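PDB 4Q8R: phosphate ABC transporter, phosphate-binding protein from Clostridium perfringens, which probably binds phosphate with high affinity outside the cell and hands it to an ABC-type transporter for uptake. Local coordinates for residues A[82-88]-A[180-185]; A[89-94]-A[110-116]; A[119-125]-A[166-172]. All coordinates share one frame; numbering follows the deposited sequence. Where two conformers were deposited one is given.

Contact 1 (A[82-88]-A[180-185]); sequences ALITHKN and DSVSAV. With ZN (zinc ion), chain E.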
# COMPACT_ATOMS: atom_id res chain seq x y z
N ALA A 82 5.27 -1.92 -5.52
CA ALA A 82 5.80 -2.80 -6.55
C ALA A 82 4.74 -3.04 -7.62
O ALA A 82 3.58 -3.10 -7.35
CB ALA A 82 6.19 -4.13 -5.96
N LEU A 83 5.24 -3.18 -8.84
CA LEU A 83 4.44 -3.66 -9.99
C LEU A 83 4.80 -5.11 -10.07
O LEU A 83 5.99 -5.44 -10.42
CB LEU A 83 4.88 -3.04 -11.30
CG LEU A 83 4.27 -1.74 -11.74
CD1 LEU A 83 2.81 -1.95 -11.95
CD2 LEU A 83 4.56 -0.66 -10.74
N ILE A 84 3.86 -5.96 -9.75
CA ILE A 84 4.13 -7.40 -9.71
C ILE A 84 3.59 -8.12 -10.93
O ILE A 84 2.48 -7.81 -11.41
CB ILE A 84 3.62 -8.03 -8.42
CG1 ILE A 84 2.15 -7.72 -8.13
CG2 ILE A 84 4.49 -7.55 -7.26
CD1 ILE A 84 1.56 -8.68 -7.15
N THR A 85 4.37 -9.10 -11.38
CA THR A 85 3.97 -9.99 -12.43
C THR A 85 3.99 -11.40 -11.87
O THR A 85 4.50 -11.68 -10.77
CB THR A 85 4.88 -9.89 -13.66
OG1 THR A 85 6.16 -10.42 -13.29
CG2 THR A 85 5.05 -8.50 -14.19
N HIS A 86 3.37 -12.31 -12.60
CA HIS A 86 3.59 -13.72 -12.35
C HIS A 86 5.11 -14.05 -12.44
O HIS A 86 5.86 -13.44 -13.19
CB HIS A 86 2.82 -14.54 -13.38
CG HIS A 86 2.52 -15.92 -12.98
ND1 HIS A 86 1.45 -16.27 -12.19
CD2 HIS A 86 3.16 -17.08 -13.29
CE1 HIS A 86 1.41 -17.58 -12.07
NE2 HIS A 86 2.47 -18.08 -12.68
N LYS A 87 5.49 -15.07 -11.71
CA LYS A 87 6.85 -15.51 -11.63
C LYS A 87 7.26 -15.93 -13.06
O LYS A 87 6.45 -16.47 -13.82
CB LYS A 87 6.91 -16.65 -10.58
CG LYS A 87 8.27 -17.02 -10.19
CD LYS A 87 8.90 -15.97 -9.29
CE LYS A 87 10.01 -16.63 -8.47
NZ LYS A 87 10.67 -15.56 -7.68
N ASN A 88 8.48 -15.64 -13.47
CA ASN A 88 8.97 -16.07 -14.79
C ASN A 88 8.36 -15.41 -16.03
O ASN A 88 8.56 -15.86 -17.13
CB ASN A 88 8.92 -17.61 -14.90
CG ASN A 88 9.72 -18.29 -13.80
OD1 ASN A 88 10.77 -17.79 -13.41
ND2 ASN A 88 9.20 -19.39 -13.27
N ASP A 180 8.75 -14.35 -2.75
CA ASP A 180 9.21 -15.16 -3.88
C ASP A 180 8.16 -15.76 -4.79
O ASP A 180 8.52 -16.33 -5.79
CB ASP A 180 10.09 -16.30 -3.42
CG ASP A 180 11.33 -15.82 -2.68
OD1 ASP A 180 11.73 -14.65 -2.87
OD2 ASP A 180 11.89 -16.61 -1.92
N SER A 181 6.89 -15.60 -4.46
CA SER A 181 5.81 -16.19 -5.23
C SER A 181 5.41 -15.35 -6.44
O SER A 181 4.68 -15.82 -7.26
CB SER A 181 4.57 -16.43 -4.35
OG SER A 181 3.91 -15.22 -4.05
N VAL A 182 5.87 -14.10 -6.47
CA VAL A 182 5.59 -13.12 -7.52
C VAL A 182 6.89 -12.38 -7.85
O VAL A 182 7.89 -12.54 -7.14
CB VAL A 182 4.46 -12.13 -7.11
CG1 VAL A 182 3.12 -12.84 -6.91
CG2 VAL A 182 4.82 -11.33 -5.88
N SER A 183 6.91 -11.66 -8.96
CA SER A 183 8.07 -10.90 -9.40
C SER A 183 7.80 -9.41 -9.45
O SER A 183 6.90 -8.96 -10.20
CB SER A 183 8.49 -11.37 -10.80
OG SER A 183 8.97 -12.70 -10.69
N ALA A 184 8.54 -8.62 -8.69
CA ALA A 184 8.42 -7.16 -8.80
C ALA A 184 9.33 -6.71 -9.95
O ALA A 184 10.50 -7.05 -9.96
CB ALA A 184 8.85 -6.49 -7.52
N VAL A 185 8.81 -5.98 -10.92
CA VAL A 185 9.60 -5.47 -12.01
C VAL A 185 10.50 -4.32 -11.57
O VAL A 185 10.17 -3.64 -10.62
CB VAL A 185 8.73 -5.02 -13.23
CG1 VAL A 185 7.82 -6.14 -13.70
CG2 VAL A 185 7.91 -3.80 -12.90
ZN ZN E . 2.86 -20.08 -13.06
O HOH W 1 8.11 -2.97 -8.95
O HOH W 2 3.43 -15.89 -9.74
O HOH W 3 0.86 -20.87 -13.49
O HOH W 4 3.60 -20.47 -14.85
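An antiparallel strand pair within the mixed sheet joins Thr-85 and Ile-84 to Ser-183 and Ala-184, next to a zinc ion bound by His-86. Thr-85 and Ser-183 form the hydrogen-bonded pair: Thr-85 N gives to Ser-183 O at 2.8 Å, and Ser-183 N returns a nearly straight bond (176°) to Thr-85 O. Val-185 N gives a further bond to Leu-83 O. Ile-84 and Ala-184 are the non-hydrogen-bonded pair.

The side chains alternate accordingly. On the face of Ile-84, its CG2 branch leans obliquely against Val-182 CG2, 4.0 Å away, while Ala-82 CB touches Ala-184 CB at 3.9 Å. Thr-85 and Ser-183 share the other face. There the methyl CG2 of Thr-85 lies crosswise to Val-185 and meets its CG1 branch at 3.7 Å; the second branch, CG2 of Val-185, presses on Leu-83 CB at 3.5 Å.

Beyond the ladder, CG of Lys-87 lies anti to the backbone N (chi1 -168°), and a bend at the second torsion takes the chain past Ser-183 OG. Its NZ reaches Asp-180 O at 3.0 Å, though only as a weak bond. A water joins Lys-87 N to Ser-181 O, and another bridges Leu-83 N and Val-185 O, so the pairing is extended by solvent at both ends.

His-86 turns away from the partner strand and binds zinc through NE2 at 2.1 Å, with two waters also on the metal. Its ND1 is hydrogen-bonded to Val-163 O, which implies that NE2 is the nitrogen with a lone pair for the metal and that the backbone carbonyl helps fix the rotation of the ring.

Contact 2 (A[89-94]-A[110-116]); sequences NPVKDL and WKELGGN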
# COMPACT_ATOMS: atom_id res chain seq x y z
N ASN A 89 7.64 -14.31 -15.85
CA ASN A 89 7.35 -13.42 -16.98
C ASN A 89 8.69 -12.86 -17.49
O ASN A 89 9.49 -12.34 -16.68
CB ASN A 89 6.50 -12.27 -16.48
CG ASN A 89 5.92 -11.42 -17.63
OD1 ASN A 89 6.62 -11.12 -18.60
ND2 ASN A 89 4.67 -11.03 -17.50
N PRO A 90 8.98 -12.95 -18.79
CA PRO A 90 10.23 -12.43 -19.33
C PRO A 90 10.41 -10.94 -19.21
O PRO A 90 11.54 -10.45 -19.31
CB PRO A 90 10.20 -12.86 -20.80
CG PRO A 90 8.76 -13.10 -21.10
CD PRO A 90 8.18 -13.63 -19.84
N VAL A 91 9.31 -10.21 -18.99
CA VAL A 91 9.40 -8.73 -18.82
C VAL A 91 9.76 -8.43 -17.36
O VAL A 91 9.00 -8.74 -16.47
CB VAL A 91 8.09 -8.07 -19.21
CG1 VAL A 91 8.18 -6.55 -19.04
CG2 VAL A 91 7.77 -8.42 -20.66
N LYS A 92 10.92 -7.80 -17.16
CA LYS A 92 11.50 -7.61 -15.85
C LYS A 92 11.80 -6.16 -15.49
O LYS A 92 12.28 -5.90 -14.39
CB LYS A 92 12.76 -8.49 -15.74
CG LYS A 92 12.32 -9.95 -15.59
CD LYS A 92 13.42 -10.96 -15.67
CE LYS A 92 12.82 -12.32 -15.95
NZ LYS A 92 12.07 -12.89 -14.80
N ASP A 93 11.46 -5.24 -16.39
CA ASP A 93 11.80 -3.86 -16.24
C ASP A 93 10.82 -3.08 -17.08
O ASP A 93 10.63 -3.44 -18.28
CB ASP A 93 13.24 -3.67 -16.71
CG ASP A 93 13.82 -2.32 -16.41
OD1 ASP A 93 13.16 -1.42 -15.89
OD2 ASP A 93 15.03 -2.14 -16.72
N LEU A 94 10.21 -2.05 -16.49
CA LEU A 94 9.28 -1.17 -17.21
C LEU A 94 9.54 0.28 -16.85
O LEU A 94 9.86 0.57 -15.68
CB LEU A 94 7.83 -1.54 -16.86
CG LEU A 94 7.31 -2.91 -17.33
CD1 LEU A 94 5.96 -3.26 -16.78
CD2 LEU A 94 7.27 -2.93 -18.86
N TRP A 110 1.76 -8.55 -24.08
CA TRP A 110 3.08 -8.49 -23.52
C TRP A 110 4.18 -8.36 -24.56
O TRP A 110 5.27 -7.84 -24.25
CB TRP A 110 3.34 -9.71 -22.64
CG TRP A 110 2.59 -9.71 -21.34
CD1 TRP A 110 1.44 -10.36 -21.03
CD2 TRP A 110 2.99 -8.99 -20.14
NE1 TRP A 110 1.10 -10.10 -19.72
CE2 TRP A 110 2.03 -9.23 -19.17
CE3 TRP A 110 4.08 -8.16 -19.84
CZ2 TRP A 110 2.13 -8.70 -17.87
CZ3 TRP A 110 4.19 -7.65 -18.59
CH2 TRP A 110 3.19 -7.87 -17.63
N LYS A 111 3.91 -8.74 -25.80
CA LYS A 111 4.87 -8.57 -26.83
C LYS A 111 5.21 -7.12 -27.19
O LYS A 111 6.28 -6.81 -27.68
CB LYS A 111 4.30 -9.14 -28.08
CG LYS A 111 4.74 -10.42 -28.31
CD LYS A 111 5.93 -10.30 -29.14
CE LYS A 111 6.02 -11.62 -29.80
NZ LYS A 111 7.20 -11.67 -30.67
N GLU A 112 4.26 -6.23 -26.88
CA GLU A 112 4.45 -4.84 -27.06
C GLU A 112 5.43 -4.27 -26.05
O GLU A 112 5.77 -3.10 -26.15
CB GLU A 112 3.12 -4.10 -26.96
CG GLU A 112 2.13 -4.38 -28.07
CD GLU A 112 0.75 -3.72 -27.82
OE1 GLU A 112 0.50 -2.62 -28.40
OE2 GLU A 112 -0.03 -4.29 -27.06
N LEU A 113 5.88 -5.11 -25.11
CA LEU A 113 6.86 -4.75 -24.13
C LEU A 113 8.08 -5.65 -24.24
O LEU A 113 8.95 -5.62 -23.39
CB LEU A 113 6.27 -4.91 -22.72
CG LEU A 113 5.03 -4.08 -22.41
CD1 LEU A 113 4.32 -4.62 -21.23
CD2 LEU A 113 5.39 -2.63 -22.22
N GLY A 114 8.16 -6.42 -25.31
CA GLY A 114 9.25 -7.40 -25.48
C GLY A 114 9.06 -8.75 -24.85
O GLY A 114 10.02 -9.58 -24.81
N GLY A 115 7.85 -9.04 -24.37
CA GLY A 115 7.51 -10.27 -23.68
C GLY A 115 6.88 -11.28 -24.61
O GLY A 115 7.03 -11.21 -25.85
N ASN A 116 6.16 -12.19 -24.00
CA ASN A 116 5.42 -13.23 -24.69
C ASN A 116 4.30 -12.67 -25.51
O ASN A 116 3.70 -11.60 -25.14
CB ASN A 116 4.85 -14.22 -23.69
CG ASN A 116 5.93 -15.06 -22.99
OD1 ASN A 116 6.96 -15.32 -23.53
ND2 ASN A 116 5.66 -15.48 -21.77
O HOH W 5 5.49 -11.70 -21.16
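Asn-89 lays its amide nitrogen over one face of the Trp-110 indole, and the Asx turn it forms holds it there, in a contact that ties the segment leading into strand 93-94 to the loop between helix 96-103 and strand 121-125. ND2 stands 3.3 Å above the ring plane, over the middle of the six-membered ring, with the amide plane turned 69° from that of the indole. CG is anti to the backbone N (chi1 -169°), a rotation that also lets OD1 accept from Val-91 N at 2.9 Å and close the turn. One carboxamide thus serves both aromatic face and backbone.

Val-91 comes to the same indole obliquely, CG2 lying 3.8 Å from CE3 of Trp-110. That methyl also rests on the bare CA of Gly-115, 3.6 Å away, where no side chain keeps the backbones apart. Leu-94 and Leu-113 cross at about a right angle, meet through their CD2 methyls and both pack on Ile-102 of helix 96-103. The ring of Pro-90 lies across the amide of Asn-116.

In 110-116, which opens with a 3-10 segment, Trp-110 O takes two bonds: Leu-113 N and Gly-115 N reach it from opposite faces of its plane. The five-membered ring is fixed through NE1, which is hydrogen-bonded to Asn-168 O. Between the segments one water donates to Asn-89 OD1 and accepts from Asn-116 N at 3.0 Å.

Contact 3 (A[119-125]-A[166-172]); sequences PIVVVSR and NENAIGY. With PO4 (phosphate ion), chain B.
Strands 121-125 and 169-172 run parallel, their axes 4.8 Å apart and inclined by 20°, with Val-121 beside Ala-169 and Val-122 beside Ile-170. Val-121 N gives a straight bond to Asn-168 O. Ile-170 N then gives to Val-121 O, and Val-123 N to Ile-170 O at 2.9 Å, so the backbone of 121-123 alternates between giving and accepting.

Before the strand, the chain turns at Asn-166, whose OD1 accepts from Asn-168 N in the carbonyl plane: an Asx turn, nested in a type I turn from Asn-166 to Ala-169. The ND2 end of Asn-166 lies across Val-121, 3.7 Å from its CG2. Ile-120 and Ile-170 lie side by side, their CG2 methyls meeting at 3.7 Å, while Val-121 and Ala-169 touch on the other face. Asn-168 CB lies against Pro-119 O, a buried carbonyl without a hydrogen-bonding partner.

This is the alpha/beta core of one lobe of a periplasmic-type binding protein: strand 121-125 lies between 151-153 and 169-174, all parallel, with helices 130-139 and 156-164 in the connections.

Toward the ligand, CG of Tyr-172 lies between the backbone N and the carbonyl carbon (chi1 51°), which tips the ring across to the neighbouring strand. Its OH accepts from Arg-125 N at 3.0 Å; a water also joins it to Ser-124 OG (one of two conformers), itself hydrogen-bonded to Ser-150 OG. CG of Arg-125 rests 3.6 Å from Tyr-172 CE1. The arginine bends twice and meets phosphate O2 at the edge of its guanidinium: NH2 gives to O2 at 2.8 Å and 163°, and NH1 reaches O3 more weakly. Ser-11, Thr-12, Ser-13, Ser-41, Ser-129 and Thr-131 also hydrogen-bond this anion, consistent with the substrate site. A second water accepts from Arg-125 NH1 and donates to Tyr-172 O.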
# COMPACT_ATOMS: atom_id res chain seq x y z
N PRO A 119 -2.12 -11.73 -24.21
CA PRO A 119 -2.83 -10.51 -23.67
C PRO A 119 -2.37 -10.20 -22.24
O PRO A 119 -2.17 -11.10 -21.44
CB PRO A 119 -4.30 -10.92 -23.68
CG PRO A 119 -4.32 -12.39 -23.77
CD PRO A 119 -3.05 -12.87 -24.40
N ILE A 120 -2.31 -8.94 -21.90
CA ILE A 120 -2.02 -8.51 -20.57
C ILE A 120 -3.31 -8.52 -19.76
O ILE A 120 -4.34 -7.99 -20.24
CB ILE A 120 -1.39 -7.10 -20.53
CG1 ILE A 120 -0.13 -7.01 -21.37
CG2 ILE A 120 -1.16 -6.61 -19.08
CD1 ILE A 120 0.43 -5.65 -21.55
N VAL A 121 -3.30 -9.14 -18.58
CA VAL A 121 -4.44 -9.12 -17.69
C VAL A 121 -4.09 -8.02 -16.69
O VAL A 121 -3.29 -8.22 -15.75
CB VAL A 121 -4.71 -10.49 -17.05
CG1 VAL A 121 -5.82 -10.43 -15.98
CG2 VAL A 121 -5.04 -11.53 -18.14
N VAL A 122 -4.69 -6.88 -16.86
CA VAL A 122 -4.45 -5.69 -16.02
C VAL A 122 -5.27 -5.81 -14.75
O VAL A 122 -6.50 -6.00 -14.81
CB VAL A 122 -4.79 -4.36 -16.77
CG1 VAL A 122 -4.57 -3.18 -15.88
CG2 VAL A 122 -3.99 -4.22 -18.03
N VAL A 123 -4.62 -5.68 -13.60
CA VAL A 123 -5.28 -5.76 -12.32
C VAL A 123 -5.10 -4.46 -11.56
O VAL A 123 -3.98 -3.98 -11.36
CB VAL A 123 -4.85 -6.99 -11.44
CG1 VAL A 123 -5.79 -7.19 -10.28
CG2 VAL A 123 -4.76 -8.26 -12.28
N SER A 124 -6.24 -3.93 -11.09
CA SER A 124 -6.31 -2.71 -10.30
C SER A 124 -6.95 -3.03 -8.98
O SER A 124 -7.63 -4.08 -8.82
CB SER A 124 -7.15 -1.60 -10.97
OG SER A 124 -6.50 -1.12 -12.12
N ARG A 125 -6.67 -2.18 -7.98
CA ARG A 125 -7.33 -2.25 -6.72
C ARG A 125 -8.74 -1.58 -6.85
O ARG A 125 -9.01 -0.89 -7.84
CB ARG A 125 -6.51 -1.56 -5.66
CG ARG A 125 -5.30 -2.40 -5.18
CD ARG A 125 -5.70 -3.59 -4.32
NE ARG A 125 -6.50 -3.17 -3.16
CZ ARG A 125 -6.02 -2.49 -2.10
NH1 ARG A 125 -4.70 -2.37 -1.93
NH2 ARG A 125 -6.87 -2.04 -1.18
N ASN A 166 -2.35 -16.17 -12.44
CA ASN A 166 -2.47 -15.86 -13.87
C ASN A 166 -1.16 -15.44 -14.46
O ASN A 166 -0.64 -14.37 -14.16
CB ASN A 166 -3.52 -14.76 -14.12
CG ASN A 166 -3.92 -14.64 -15.65
OD1 ASN A 166 -3.06 -14.62 -16.52
ND2 ASN A 166 -5.23 -14.51 -15.94
N GLU A 167 -0.62 -16.29 -15.34
CA GLU A 167 0.64 -16.00 -15.98
C GLU A 167 0.75 -14.63 -16.63
O GLU A 167 1.85 -14.06 -16.73
CB GLU A 167 1.01 -17.08 -17.07
CG GLU A 167 1.24 -18.45 -16.48
CD GLU A 167 1.63 -19.48 -17.49
OE1 GLU A 167 1.66 -19.14 -18.67
OE2 GLU A 167 1.92 -20.60 -17.13
N ASN A 168 -0.38 -14.10 -17.13
CA ASN A 168 -0.33 -12.90 -17.87
C ASN A 168 -0.75 -11.65 -17.11
O ASN A 168 -0.90 -10.63 -17.72
CB ASN A 168 -1.19 -13.07 -19.10
CG ASN A 168 -0.60 -14.14 -20.00
OD1 ASN A 168 0.59 -14.13 -20.25
ND2 ASN A 168 -1.42 -15.01 -20.48
N ALA A 169 -0.94 -11.78 -15.80
CA ALA A 169 -1.40 -10.66 -15.01
C ALA A 169 -0.29 -9.68 -14.61
O ALA A 169 0.91 -10.04 -14.45
CB ALA A 169 -2.07 -11.20 -13.80
N ILE A 170 -0.70 -8.46 -14.31
CA ILE A 170 0.15 -7.45 -13.73
C ILE A 170 -0.72 -6.73 -12.68
O ILE A 170 -1.94 -6.45 -12.92
CB ILE A 170 0.72 -6.50 -14.77
CG1 ILE A 170 1.71 -5.54 -14.13
CG2 ILE A 170 -0.38 -5.71 -15.57
CD1 ILE A 170 2.54 -4.73 -15.09
N GLY A 171 -0.14 -6.45 -11.50
CA GLY A 171 -0.85 -5.69 -10.46
C GLY A 171 0.13 -4.84 -9.71
O GLY A 171 1.31 -4.84 -10.00
N TYR A 172 -0.36 -4.09 -8.72
CA TYR A 172 0.49 -3.26 -7.88
C TYR A 172 0.15 -3.51 -6.43
O TYR A 172 -0.97 -3.73 -6.05
CB TYR A 172 0.38 -1.80 -8.26
CG TYR A 172 -1.06 -1.28 -8.35
CD1 TYR A 172 -1.80 -0.96 -7.19
CD2 TYR A 172 -1.67 -1.05 -9.59
CE1 TYR A 172 -3.09 -0.43 -7.29
CE2 TYR A 172 -2.96 -0.58 -9.67
CZ TYR A 172 -3.64 -0.29 -8.54
OH TYR A 172 -4.93 0.21 -8.61
P PO4 B . -4.79 0.21 0.72
O1 PO4 B . -5.57 1.48 1.09
O2 PO4 B . -5.55 -1.04 1.12
O3 PO4 B . -4.39 0.24 -0.75
O4 PO4 B . -3.44 0.25 1.50
O HOH W 6 -5.52 1.44 -10.98
O HOH W 7 -2.43 -3.11 -3.64

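In the fold
Following the chain, strand 71-86 supplies the first half of contact 1 and runs on at once into 89-94. Contact 2 closes first, when the chain returns at 110-116 after helix 96-103. Contact 3 opens next at 119-125 and closes at 166-172, beyond two helices and a strand. Only then does 180-185 close contact 1, so contacts 2 and 3 follow in series, both nested inside it. Laterally, the sheet orders 121-125, 169-174, 71-86, 182-187 and 93-94 as successive neighbours; a probable hydrogen bond from Ile-84 N to Gly-171 O joins contacts 1 and 3, and Thr-85 packs on Trp-110 between contacts 1 and 2.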